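Local coordinates for protein nitrilotriacetate monooxygenase (Burkholderia pseudomallei, PDB 3SDO) that probably acts as an FMN-dependent monooxygenase of the NtaA/SnaA/DszA family, with a fold of the bacterial luciferase type, at residues A[93-98]-A[118-123]; A[213-218]-A[232-237]. All coordinates share one frame; numbering follows the deposited sequence.

Interaction 1. Residues A[93-98]-A[118-123]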
loop_
_atom_site.group_PDB
_atom_site.type_symbol
_atom_site.label_atom_id
_atom_site.label_comp_id
_atom_site.label_asym_id
_atom_site.label_seq_id
_atom_site.Cartn_x
_atom_site.Cartn_y
_atom_site.Cartn_z
ATOM N N ILE A 93 2.889 -3.664 -17.083
ATOM C CA ILE A 93 3.859 -4.282 -16.196
ATOM C C ILE A 93 3.200 -4.805 -14.907
ATOM O O ILE A 93 2.328 -4.158 -14.317
ATOM C CB ILE A 93 5.040 -3.357 -15.914
ATOM C CG1 ILE A 93 6.216 -4.126 -15.293
ATOM C CG2 ILE A 93 4.622 -2.201 -14.988
ATOM C CD1 ILE A 93 7.561 -3.364 -15.384
ATOM N N GLY A 94 3.603 -5.990 -14.482
ATOM C CA GLY A 94 3.105 -6.550 -13.227
ATOM C C GLY A 94 3.587 -5.775 -12.016
ATOM O O GLY A 94 4.571 -5.035 -12.070
ATOM N N LEU A 95 2.861 -5.929 -10.919
ATOM C CA LEU A 95 3.050 -5.101 -9.725
ATOM C C LEU A 95 3.089 -6.027 -8.535
ATOM O O LEU A 95 2.036 -6.395 -7.997
ATOM C CB LEU A 95 1.881 -4.124 -9.602
ATOM C CG LEU A 95 1.675 -3.251 -10.833
ATOM C CD1 LEU A 95 0.250 -2.621 -10.818
ATOM C CD2 LEU A 95 2.768 -2.175 -10.892
ATOM N N VAL A 96 4.301 -6.399 -8.132
ATOM C CA VAL A 96 4.496 -7.426 -7.136
ATOM C C VAL A 96 5.034 -6.795 -5.857
ATOM O O VAL A 96 6.055 -6.091 -5.873
ATOM C CB VAL A 96 5.460 -8.484 -7.647
ATOM C CG1 VAL A 96 5.711 -9.568 -6.575
ATOM C CG2 VAL A 96 4.914 -9.090 -8.952
ATOM N N GLY A 97 4.349 -7.077 -4.756
ATOM C CA GLY A 97 4.677 -6.505 -3.474
ATOM C C GLY A 97 4.866 -7.477 -2.342
ATOM O O GLY A 97 4.106 -8.431 -2.167
ATOM N N THR A 98 5.892 -7.232 -1.544
ATOM C CA THR A 98 6.106 -8.025 -0.337
ATOM C C THR A 98 5.115 -7.676 0.781
ATOM O O THR A 98 4.841 -6.515 1.046
ATOM C CB THR A 98 7.557 -7.856 0.179
ATOM O OG1 THR A 98 8.453 -8.490 -0.731
ATOM C CG2 THR A 98 7.741 -8.469 1.565
ATOM N N LEU A 118 -7.664 -5.287 -8.892
ATOM C CA LEU A 118 -8.807 -4.791 -9.654
ATOM C C LEU A 118 -8.488 -3.430 -10.318
ATOM O O LEU A 118 -8.792 -3.203 -11.483
ATOM C CB LEU A 118 -10.028 -4.681 -8.764
ATOM C CG LEU A 118 -11.381 -4.640 -9.453
ATOM C CD1 LEU A 118 -11.671 -5.970 -10.187
ATOM C CD2 LEU A 118 -12.479 -4.342 -8.430
ATOM N N ILE A 119 -7.845 -2.538 -9.570
ATOM C CA ILE A 119 -7.485 -1.221 -10.092
ATOM C C ILE A 119 -6.543 -1.350 -11.288
ATOM O O ILE A 119 -6.671 -0.603 -12.273
ATOM C CB ILE A 119 -6.825 -0.342 -9.004
ATOM C CG1 ILE A 119 -7.872 0.064 -7.965
ATOM C CG2 ILE A 119 -6.159 0.913 -9.667
ATOM C CD1 ILE A 119 -7.303 0.598 -6.614
ATOM N N SER A 120 -5.621 -2.313 -11.192
ATOM C CA SER A 120 -4.583 -2.522 -12.178
ATOM C C SER A 120 -5.016 -3.404 -13.353
ATOM O O SER A 120 -4.242 -3.617 -14.260
ATOM C CB SER A 120 -3.329 -3.161 -11.520
ATOM O OG SER A 120 -3.547 -4.519 -11.125
ATOM N N GLY A 121 -6.225 -3.946 -13.331
ATOM C CA GLY A 121 -6.675 -4.800 -14.437
ATOM C C GLY A 121 -6.013 -6.177 -14.450
ATOM O O GLY A 121 -5.824 -6.782 -15.516
ATOM N N GLY A 122 -5.678 -6.686 -13.276
ATOM C CA GLY A 122 -5.153 -8.039 -13.141
ATOM C C GLY A 122 -3.650 -8.148 -13.219
ATOM O O GLY A 122 -3.125 -9.078 -13.845
ATOM N N ARG A 123 -2.936 -7.230 -12.562
ATOM C CA ARG A 123 -1.491 -7.219 -12.612
ATOM C C ARG A 123 -0.810 -7.363 -11.246
ATOM O O ARG A 123 0.406 -7.215 -11.150
ATOM C CB ARG A 123 -1.028 -5.910 -13.269
ATOM C CG ARG A 123 -1.384 -5.792 -14.730
ATOM C CD ARG A 123 -0.731 -4.539 -15.344
ATOM N NE ARG A 123 -1.440 -3.298 -15.002
ATOM C CZ ARG A 123 -0.871 -2.116 -14.750
ATOM N NH1 ARG A 123 0.452 -1.968 -14.685
ATOM N NH2 ARG A 123 -1.643 -1.058 -14.514
#
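Arg123 NH1 is gripped by two oxygens. Arg123 NH1 donates to Ile93 O at 2.9 Å, in the carbonyl plane and on a lone pair, and Thr90 OG1 is the second partner. Arg123 NE turns back to its own loop and donates to Ser120 O at 2.9 Å, while NH2 bonds to Ala87 O. All three guanidinium nitrogens are therefore engaged, which fixes the rotation of the group. The chain bends at chi3 (-78°), and this brings the guanidinium to Ile93. Leu95 CD1 lies over one face of the guanidinium, toward its rim, 3.9 Å from Arg123 NH1. The same methyl, Leu95 CD1, touches Ser120 CB at 3.7 Å. The Arg123 backbone takes part as well: Leu95 N donates to Arg123 O at 2.8 Å, and Gly94 CA lies against that oxygen at 3.5 Å. The hydroxyl of Ser120 receives Arg123 N in an ST motif and is also bonded to Leu116 O. Gly121, with positive phi, ends the helix in a Schellman motif. The contact is buried and joins the start of strand 94-100 to the turn before strand 124-129; strand 94-100, helix 106-119 and strand 124-129 form a beta-alpha-beta unit. Strand 94-100 lies between strands 56-59 and 124-129 in the parallel sheet, and Leu83 and Ala87 of helix 79-88 pack on Leu95.

Interaction 2. Residues A[213-218]-A[232-237]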
loop_
_atom_site.group_PDB
_atom_site.type_symbol
_atom_site.label_atom_id
_atom_site.label_comp_id
_atom_site.label_asym_id
_atom_site.label_seq_id
_atom_site.Cartn_x
_atom_site.Cartn_y
_atom_site.Cartn_z
ATOM N N GLN A 213 -6.956 -14.261 -9.413
ATOM C CA GLN A 213 -6.341 -13.888 -8.163
ATOM C C GLN A 213 -4.931 -13.377 -8.433
ATOM O O GLN A 213 -4.310 -13.726 -9.458
ATOM C CB GLN A 213 -6.173 -15.104 -7.254
ATOM C CG GLN A 213 -7.430 -15.871 -6.920
ATOM C CD GLN A 213 -7.148 -16.983 -5.911
ATOM O OE1 GLN A 213 -5.986 -17.338 -5.652
ATOM N NE2 GLN A 213 -8.206 -17.523 -5.329
ATOM N N PRO A 214 -4.384 -12.602 -7.485
ATOM C CA PRO A 214 -3.014 -12.174 -7.632
ATOM C C PRO A 214 -2.040 -13.357 -7.642
ATOM O O PRO A 214 -2.331 -14.407 -7.058
ATOM C CB PRO A 214 -2.784 -11.293 -6.401
ATOM C CG PRO A 214 -4.111 -10.877 -5.946
ATOM C CD PRO A 214 -5.061 -11.945 -6.345
ATOM N N VAL A 215 -0.923 -13.182 -8.338
ATOM C CA VAL A 215 0.117 -14.211 -8.454
ATOM C C VAL A 215 0.942 -14.320 -7.144
ATOM O O VAL A 215 1.326 -13.290 -6.524
ATOM C CB VAL A 215 1.030 -13.910 -9.648
ATOM C CG1 VAL A 215 2.091 -15.009 -9.845
ATOM C CG2 VAL A 215 0.177 -13.754 -10.926
ATOM N N ILE A 216 1.184 -15.551 -6.703
ATOM C CA ILE A 216 1.938 -15.765 -5.473
ATOM C C ILE A 216 3.413 -15.994 -5.788
ATOM O O ILE A 216 3.775 -16.932 -6.528
ATOM C CB ILE A 216 1.402 -16.967 -4.658
ATOM C CG1 ILE A 216 -0.079 -16.797 -4.344
ATOM C CG2 ILE A 216 2.205 -17.165 -3.349
ATOM C CD1 ILE A 216 -0.472 -15.472 -3.704
ATOM N N PHE A 217 4.241 -15.122 -5.215
ATOM C CA PHE A 217 5.689 -15.221 -5.238
ATOM C C PHE A 217 6.162 -15.673 -3.863
ATOM O O PHE A 217 5.567 -15.314 -2.834
ATOM C CB PHE A 217 6.310 -13.857 -5.564
ATOM C CG PHE A 217 6.208 -13.476 -7.012
ATOM C CD1 PHE A 217 5.002 -13.141 -7.567
ATOM C CD2 PHE A 217 7.338 -13.433 -7.801
ATOM C CE1 PHE A 217 4.916 -12.790 -8.883
ATOM C CE2 PHE A 217 7.265 -13.118 -9.136
ATOM C CZ PHE A 217 6.058 -12.808 -9.678
ATOM N N GLN A 218 7.220 -16.471 -3.840
ATOM C CA GLN A 218 7.852 -16.845 -2.574
ATOM C C GLN A 218 9.350 -16.993 -2.766
ATOM O O GLN A 218 9.814 -17.144 -3.877
ATOM C CB GLN A 218 7.266 -18.148 -2.039
ATOM C CG GLN A 218 5.820 -18.071 -1.634
ATOM C CD GLN A 218 5.267 -19.382 -1.162
ATOM O OE1 GLN A 218 6.015 -20.275 -0.735
ATOM N NE2 GLN A 218 3.936 -19.535 -1.285
ATOM N N SER A 232 2.486 -24.093 -2.931
ATOM C CA SER A 232 1.659 -22.860 -2.991
ATOM C C SER A 232 2.178 -21.678 -3.825
ATOM O O SER A 232 1.434 -20.732 -4.042
ATOM C CB SER A 232 1.337 -22.367 -1.566
ATOM O OG SER A 232 2.506 -21.840 -0.916
ATOM N N ALA A 233 3.408 -21.715 -4.323
ATOM C CA ALA A 233 3.907 -20.573 -5.115
ATOM C C ALA A 233 3.620 -20.720 -6.611
ATOM O O ALA A 233 3.650 -21.832 -7.142
ATOM C CB ALA A 233 5.388 -20.396 -4.885
ATOM N N ASP A 234 3.374 -19.595 -7.277
ATOM C CA ASP A 234 3.334 -19.512 -8.750
ATOM C C ASP A 234 4.708 -19.186 -9.309
ATOM O O ASP A 234 5.018 -19.532 -10.452
ATOM C CB ASP A 234 2.362 -18.427 -9.198
ATOM C CG ASP A 234 0.954 -18.697 -8.736
ATOM O OD1 ASP A 234 0.451 -19.794 -9.037
ATOM O OD2 ASP A 234 0.344 -17.824 -8.090
ATOM N N ALA A 235 5.516 -18.487 -8.513
ATOM C CA ALA A 235 6.837 -18.045 -8.932
ATOM C C ALA A 235 7.720 -17.981 -7.693
ATOM O O ALA A 235 7.264 -17.593 -6.626
ATOM C CB ALA A 235 6.767 -16.677 -9.600
ATOM N N VAL A 236 8.967 -18.406 -7.839
ATOM C CA VAL A 236 9.875 -18.532 -6.745
ATOM C C VAL A 236 11.158 -17.861 -7.133
ATOM O O VAL A 236 11.654 -18.052 -8.229
ATOM C CB VAL A 236 10.138 -20.021 -6.409
ATOM C CG1 VAL A 236 11.050 -20.152 -5.185
ATOM C CG2 VAL A 236 8.795 -20.761 -6.188
ATOM N N PHE A 237 11.698 -17.053 -6.241
ATOM C CA PHE A 237 12.973 -16.461 -6.502
ATOM C C PHE A 237 14.030 -16.797 -5.458
ATOM O O PHE A 237 13.773 -17.505 -4.480
ATOM C CB PHE A 237 12.829 -14.974 -6.788
ATOM C CG PHE A 237 12.250 -14.184 -5.690
ATOM C CD1 PHE A 237 13.074 -13.537 -4.772
ATOM C CD2 PHE A 237 10.885 -14.029 -5.594
ATOM C CE1 PHE A 237 12.524 -12.752 -3.742
ATOM C CE2 PHE A 237 10.332 -13.273 -4.588
ATOM C CZ PHE A 237 11.156 -12.637 -3.646
#
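Asp234 reaches back with its carboxylate to the backbone of Ile216. Asp234 OD2 accepts from Ile216 N at 2.8 Å in a nearly straight bond (175°), through its anti lone pair. The side chain is placed for this by chi1 of -61°, with CG beside its own backbone N. Asp234 CB meets Val215 CG1 at 3.5 Å. Ile216 O is shared: it accepts from Asp234 N at 2.8 Å and from Ala235 N at 3.1 Å. Beyond this point the pairing is regular and parallel. Gln218 N donates to Ala235 O, and Phe237 N to Gln218 O. Phe217 and Ala235 share one side of the sheet. Ala235 CB sits over a face of the Phe217 ring, 3.8 Å from the centroid of that ring, a CH-pi contact. The Phe237 ring swings over its own backbone, CG lying between N and the carbonyl carbon (chi1 61°), and presents its edge to Phe217 CB. On the other side lie Gln218 and Val236. Gln218 runs out extended beyond CG, across the methyl of Ala233, and Gln218 NE2 reaches Ser232 OG at 2.7 Å. The hydroxyl lies close to the amide plane and is also bonded to Leu228 O, so the Gln218 amide is linked through it to Leu228 of helix 223-232. The Phe217 ring meets that of Phe56, and the Phe237 ring that of Phe58. Phe237 comes within about 6 Å, side chain to side chain, of Thr98, a predicted FMN-binding residue. The arrangement is a beta-alpha-beta crossover, strand 215-218, helix 223-232 and strand 235-238, as expected in the TIM-barrel fold of luciferase-like monooxygenases.

In the fold
Both contacts are buried and belong to the same parallel sheet, each within a beta-alpha-beta unit. Their centres lie about 13 Å apart, with strand 124-129 between strands 94-100 and 215-218. They meet directly where Val96 CG2 packs on Phe217 CE1 at 3.7 Å. Interaction 1 joins a strand start to the turn before the next strand. It is mostly polar, resting on one arginine and backbone carbonyls. Interaction 2 pairs two neighbouring strands and buries about twice the surface. Its backbone pairing is supplemented by aromatic packing and by an aspartate and a glutamine. Near interaction 1, Phe77 of the second subunit packs on Leu118 and Ile119; no other chain touches the segments of interaction 2.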